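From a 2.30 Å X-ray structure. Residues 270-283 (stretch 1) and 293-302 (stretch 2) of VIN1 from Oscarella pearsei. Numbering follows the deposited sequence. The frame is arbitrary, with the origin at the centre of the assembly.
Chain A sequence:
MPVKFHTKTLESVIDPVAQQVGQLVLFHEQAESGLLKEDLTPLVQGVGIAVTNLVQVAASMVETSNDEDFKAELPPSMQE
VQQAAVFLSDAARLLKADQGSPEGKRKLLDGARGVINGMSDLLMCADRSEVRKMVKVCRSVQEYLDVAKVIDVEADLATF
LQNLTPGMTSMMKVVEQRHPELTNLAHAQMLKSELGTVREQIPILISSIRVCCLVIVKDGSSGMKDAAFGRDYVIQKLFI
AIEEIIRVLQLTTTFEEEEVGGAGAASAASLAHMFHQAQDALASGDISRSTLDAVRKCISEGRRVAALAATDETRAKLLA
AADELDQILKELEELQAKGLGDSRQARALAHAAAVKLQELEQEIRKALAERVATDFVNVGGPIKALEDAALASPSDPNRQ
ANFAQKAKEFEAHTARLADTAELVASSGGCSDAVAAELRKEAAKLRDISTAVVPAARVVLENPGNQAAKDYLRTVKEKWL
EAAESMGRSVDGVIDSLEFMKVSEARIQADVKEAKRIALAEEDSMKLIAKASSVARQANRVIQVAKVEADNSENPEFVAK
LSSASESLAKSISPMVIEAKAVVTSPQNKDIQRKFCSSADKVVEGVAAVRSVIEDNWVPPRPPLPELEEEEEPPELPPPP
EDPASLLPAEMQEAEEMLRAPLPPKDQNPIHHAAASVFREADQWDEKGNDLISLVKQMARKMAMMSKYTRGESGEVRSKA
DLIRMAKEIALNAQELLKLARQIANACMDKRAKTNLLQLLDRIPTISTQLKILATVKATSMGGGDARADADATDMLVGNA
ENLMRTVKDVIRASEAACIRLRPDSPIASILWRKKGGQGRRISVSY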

# COMPACT_ATOMS: atom_id res chain seq x y z
N SER A 270 5.72 11.23 -4.75
CA SER A 270 5.56 12.61 -5.19
C SER A 270 6.89 13.35 -5.23
O SER A 270 7.06 14.25 -6.05
CB SER A 270 4.57 13.35 -4.29
OG SER A 270 3.27 12.78 -4.40
N LEU A 271 7.82 12.99 -4.35
CA LEU A 271 9.16 13.55 -4.44
C LEU A 271 9.85 13.09 -5.72
O LEU A 271 10.44 13.90 -6.44
CB LEU A 271 9.98 13.16 -3.21
CG LEU A 271 9.78 14.02 -1.96
CD1 LEU A 271 10.46 13.38 -0.76
CD2 LEU A 271 10.32 15.42 -2.20
N ALA A 272 9.79 11.79 -6.01
CA ALA A 272 10.37 11.28 -7.25
C ALA A 272 9.72 11.94 -8.46
O ALA A 272 10.41 12.35 -9.40
CB ALA A 272 10.21 9.76 -7.31
N HIS A 273 8.39 12.05 -8.45
CA HIS A 273 7.69 12.67 -9.57
C HIS A 273 8.09 14.13 -9.72
O HIS A 273 8.22 14.63 -10.84
CB HIS A 273 6.18 12.54 -9.38
CG HIS A 273 5.39 12.93 -10.59
ND1 HIS A 273 4.82 14.17 -10.74
CD2 HIS A 273 5.07 12.23 -11.71
CE1 HIS A 273 4.18 14.22 -11.90
NE2 HIS A 273 4.32 13.06 -12.50
N MET A 274 8.29 14.83 -8.60
CA MET A 274 8.74 16.22 -8.67
C MET A 274 10.15 16.32 -9.25
O MET A 274 10.43 17.20 -10.07
CB MET A 274 8.67 16.86 -7.28
CG MET A 274 9.04 18.33 -7.25
SD MET A 274 8.89 19.04 -5.59
CE MET A 274 7.11 19.06 -5.40
N PHE A 275 11.04 15.42 -8.83
CA PHE A 275 12.37 15.34 -9.43
C PHE A 275 12.28 15.18 -10.94
O PHE A 275 12.94 15.90 -11.70
CB PHE A 275 13.15 14.17 -8.82
CG PHE A 275 14.06 14.55 -7.69
CD1 PHE A 275 13.58 14.63 -6.39
CD2 PHE A 275 15.40 14.82 -7.92
CE1 PHE A 275 14.42 14.98 -5.34
CE2 PHE A 275 16.24 15.17 -6.88
CZ PHE A 275 15.75 15.25 -5.59
N HIS A 276 11.45 14.24 -11.40
CA HIS A 276 11.38 13.94 -12.83
C HIS A 276 10.75 15.08 -13.61
O HIS A 276 11.17 15.39 -14.73
CB HIS A 276 10.61 12.64 -13.04
CG HIS A 276 11.17 11.47 -12.28
ND1 HIS A 276 10.51 10.27 -12.18
CD2 HIS A 276 12.32 11.33 -11.58
CE1 HIS A 276 11.23 9.44 -11.45
NE2 HIS A 276 12.33 10.06 -11.08
N GLN A 277 9.73 15.73 -13.03
CA GLN A 277 9.11 16.87 -13.68
C GLN A 277 10.08 18.04 -13.79
O GLN A 277 10.10 18.75 -14.81
CB GLN A 277 7.86 17.29 -12.91
CG GLN A 277 6.70 16.32 -13.02
CD GLN A 277 5.85 16.56 -14.25
OE1 GLN A 277 5.36 17.67 -14.47
NE2 GLN A 277 5.66 15.52 -15.06
N ALA A 278 10.90 18.25 -12.76
CA ALA A 278 11.89 19.32 -12.82
C ALA A 278 12.98 18.99 -13.84
O ALA A 278 13.46 19.88 -14.55
CB ALA A 278 12.50 19.55 -11.44
N GLN A 279 13.36 17.71 -13.94
CA GLN A 279 14.34 17.31 -14.94
C GLN A 279 13.80 17.51 -16.35
O GLN A 279 14.52 18.01 -17.23
CB GLN A 279 14.75 15.85 -14.72
CG GLN A 279 15.53 15.60 -13.43
CD GLN A 279 15.48 14.15 -12.98
OE1 GLN A 279 14.99 13.28 -13.69
NE2 GLN A 279 15.99 13.89 -11.78
N ASP A 280 12.55 17.13 -16.59
CA ASP A 280 11.98 17.28 -17.93
C ASP A 280 11.77 18.74 -18.29
O ASP A 280 11.98 19.14 -19.44
CB ASP A 280 10.67 16.50 -18.03
CG ASP A 280 10.90 15.02 -18.28
OD1 ASP A 280 12.04 14.55 -18.09
OD2 ASP A 280 9.94 14.32 -18.67
N ALA A 281 11.34 19.56 -17.32
CA ALA A 281 11.15 20.98 -17.62
C ALA A 281 12.48 21.69 -17.82
O ALA A 281 12.56 22.65 -18.60
CB ALA A 281 10.35 21.65 -16.51
N LEU A 282 13.53 21.26 -17.12
CA LEU A 282 14.84 21.87 -17.33
C LEU A 282 15.45 21.43 -18.66
O LEU A 282 16.07 22.23 -19.36
CB LEU A 282 15.77 21.55 -16.17
CG LEU A 282 15.59 22.40 -14.91
CD1 LEU A 282 16.54 21.95 -13.81
CD2 LEU A 282 15.80 23.87 -15.23
N ALA A 283 15.29 20.15 -19.01
CA ALA A 283 15.84 19.65 -20.26
C ALA A 283 15.19 20.30 -21.47
O ALA A 283 15.80 20.38 -22.54
CB ALA A 283 15.69 18.13 -20.33
N ASP A 293 11.24 26.66 -8.46
CA ASP A 293 10.74 26.31 -7.13
C ASP A 293 10.81 24.81 -6.91
O ASP A 293 11.26 24.34 -5.85
CB ASP A 293 9.31 26.83 -6.95
CG ASP A 293 9.25 28.33 -6.76
OD1 ASP A 293 10.25 28.91 -6.30
OD2 ASP A 293 8.20 28.93 -7.07
N ALA A 294 10.37 24.02 -7.90
CA ALA A 294 10.47 22.57 -7.79
C ALA A 294 11.92 22.12 -7.64
O ALA A 294 12.23 21.23 -6.84
CB ALA A 294 9.82 21.90 -9.00
N VAL A 295 12.83 22.74 -8.40
CA VAL A 295 14.25 22.40 -8.30
C VAL A 295 14.76 22.69 -6.89
O VAL A 295 15.52 21.90 -6.32
CB VAL A 295 15.06 23.17 -9.36
CG1 VAL A 295 16.55 22.97 -9.14
CG2 VAL A 295 14.66 22.73 -10.76
N ARG A 296 14.35 23.82 -6.32
CA ARG A 296 14.79 24.16 -4.96
C ARG A 296 14.23 23.16 -3.95
O ARG A 296 14.91 22.82 -2.97
CB ARG A 296 14.38 25.59 -4.61
CG ARG A 296 15.21 26.64 -5.34
CD ARG A 296 14.91 28.05 -4.86
NE ARG A 296 15.99 28.97 -5.21
CZ ARG A 296 16.08 29.63 -6.36
NH1 ARG A 296 15.14 29.49 -7.29
NH2 ARG A 296 17.10 30.45 -6.59
N LYS A 297 13.00 22.68 -4.16
CA LYS A 297 12.48 21.61 -3.31
C LYS A 297 13.33 20.35 -3.43
O LYS A 297 13.59 19.67 -2.43
CB LYS A 297 11.03 21.31 -3.65
CG LYS A 297 10.07 22.47 -3.43
CD LYS A 297 8.63 22.01 -3.48
CE LYS A 297 7.67 23.19 -3.55
NZ LYS A 297 7.90 24.17 -2.46
N CYS A 298 13.78 20.03 -4.64
CA CYS A 298 14.64 18.86 -4.82
C CYS A 298 15.97 19.05 -4.10
O CYS A 298 16.53 18.10 -3.54
CB CYS A 298 14.86 18.59 -6.30
SG CYS A 298 13.36 18.08 -7.17
N ILE A 299 16.51 20.27 -4.11
CA ILE A 299 17.72 20.56 -3.35
C ILE A 299 17.48 20.36 -1.86
O ILE A 299 18.32 19.80 -1.15
CB ILE A 299 18.23 21.98 -3.67
CG1 ILE A 299 18.60 22.09 -5.15
CG2 ILE A 299 19.42 22.33 -2.79
CD1 ILE A 299 19.03 23.49 -5.57
N SER A 300 16.32 20.81 -1.37
CA SER A 300 15.98 20.62 0.04
C SER A 300 15.90 19.14 0.39
O SER A 300 16.33 18.73 1.47
CB SER A 300 14.67 21.32 0.37
OG SER A 300 14.86 22.71 0.57
N GLU A 301 15.35 18.32 -0.51
CA GLU A 301 15.32 16.88 -0.27
C GLU A 301 16.73 16.31 -0.25
O GLU A 301 17.05 15.44 0.57
CB GLU A 301 14.45 16.19 -1.32
CG GLU A 301 14.55 14.67 -1.33
CD GLU A 301 13.86 14.01 -0.14
OE1 GLU A 301 13.33 14.72 0.74
OE2 GLU A 301 13.85 12.76 -0.08
N GLY A 302 17.59 16.78 -1.15
CA GLY A 302 18.97 16.32 -1.15
C GLY A 302 19.69 16.62 0.15
O GLY A 302 20.41 15.77 0.68

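The two stretches are helices whose N-to-C directions differ by 133° and whose axes approach to 9.2 Å. No hydrogen bond joins them; the 492 Å² they bury, both sides summed, rests on apolar and sulfur-aromatic contacts.

Stretch 2 enters the contact at A294, whose CB points toward stretch 1 and lies 4.1 Å from M274 CG and 4.3 Å from A278 CB. Alanine meets alanine here, and the small side chains suit the close backbones: one residue on, the CA atoms of V295 and A278 are only 6.0 Å apart. V295 directs its CA-to-CB bond sideways, yet with chi1 in t its CG2 reaches A278 CB at 3.9 Å and L282 CD1 at 3.7 Å, so one methyl, CG2, touches two residues one helical turn apart.

K297 starts toward stretch 1, then leads its end away. Its aliphatic CD packs 3.7 Å from M274 SD, an arrangement that uses the methylene chain for contact while the residue stays exposed. M274 extends to meet it, with chi1 and chi2 both t.

C298 is covered most, by 77 Å². Its SG sits 3.6 Å from the centroid of the F275 ring, 13° off the ring normal, and its CB 3.7 Å from that centroid, 18° off; both therefore lie over the face. CB also comes within 3.5 Å of F275 CZ. A compact, polarizable thiol fits this space, where the CA atoms of C298 and F275 are 6.2 Å apart.

E301 closes the contact. Its CG approaches F275 CE1 at 4.0 Å, near the ring plane at the edge, while OE1 lies 3.5 Å from L271 CD1. This buried carboxylate is not left unsatisfied, since both oxygens are hydrogen-bonded outside the two stretches. G302, with no side chain, takes no part in the contact.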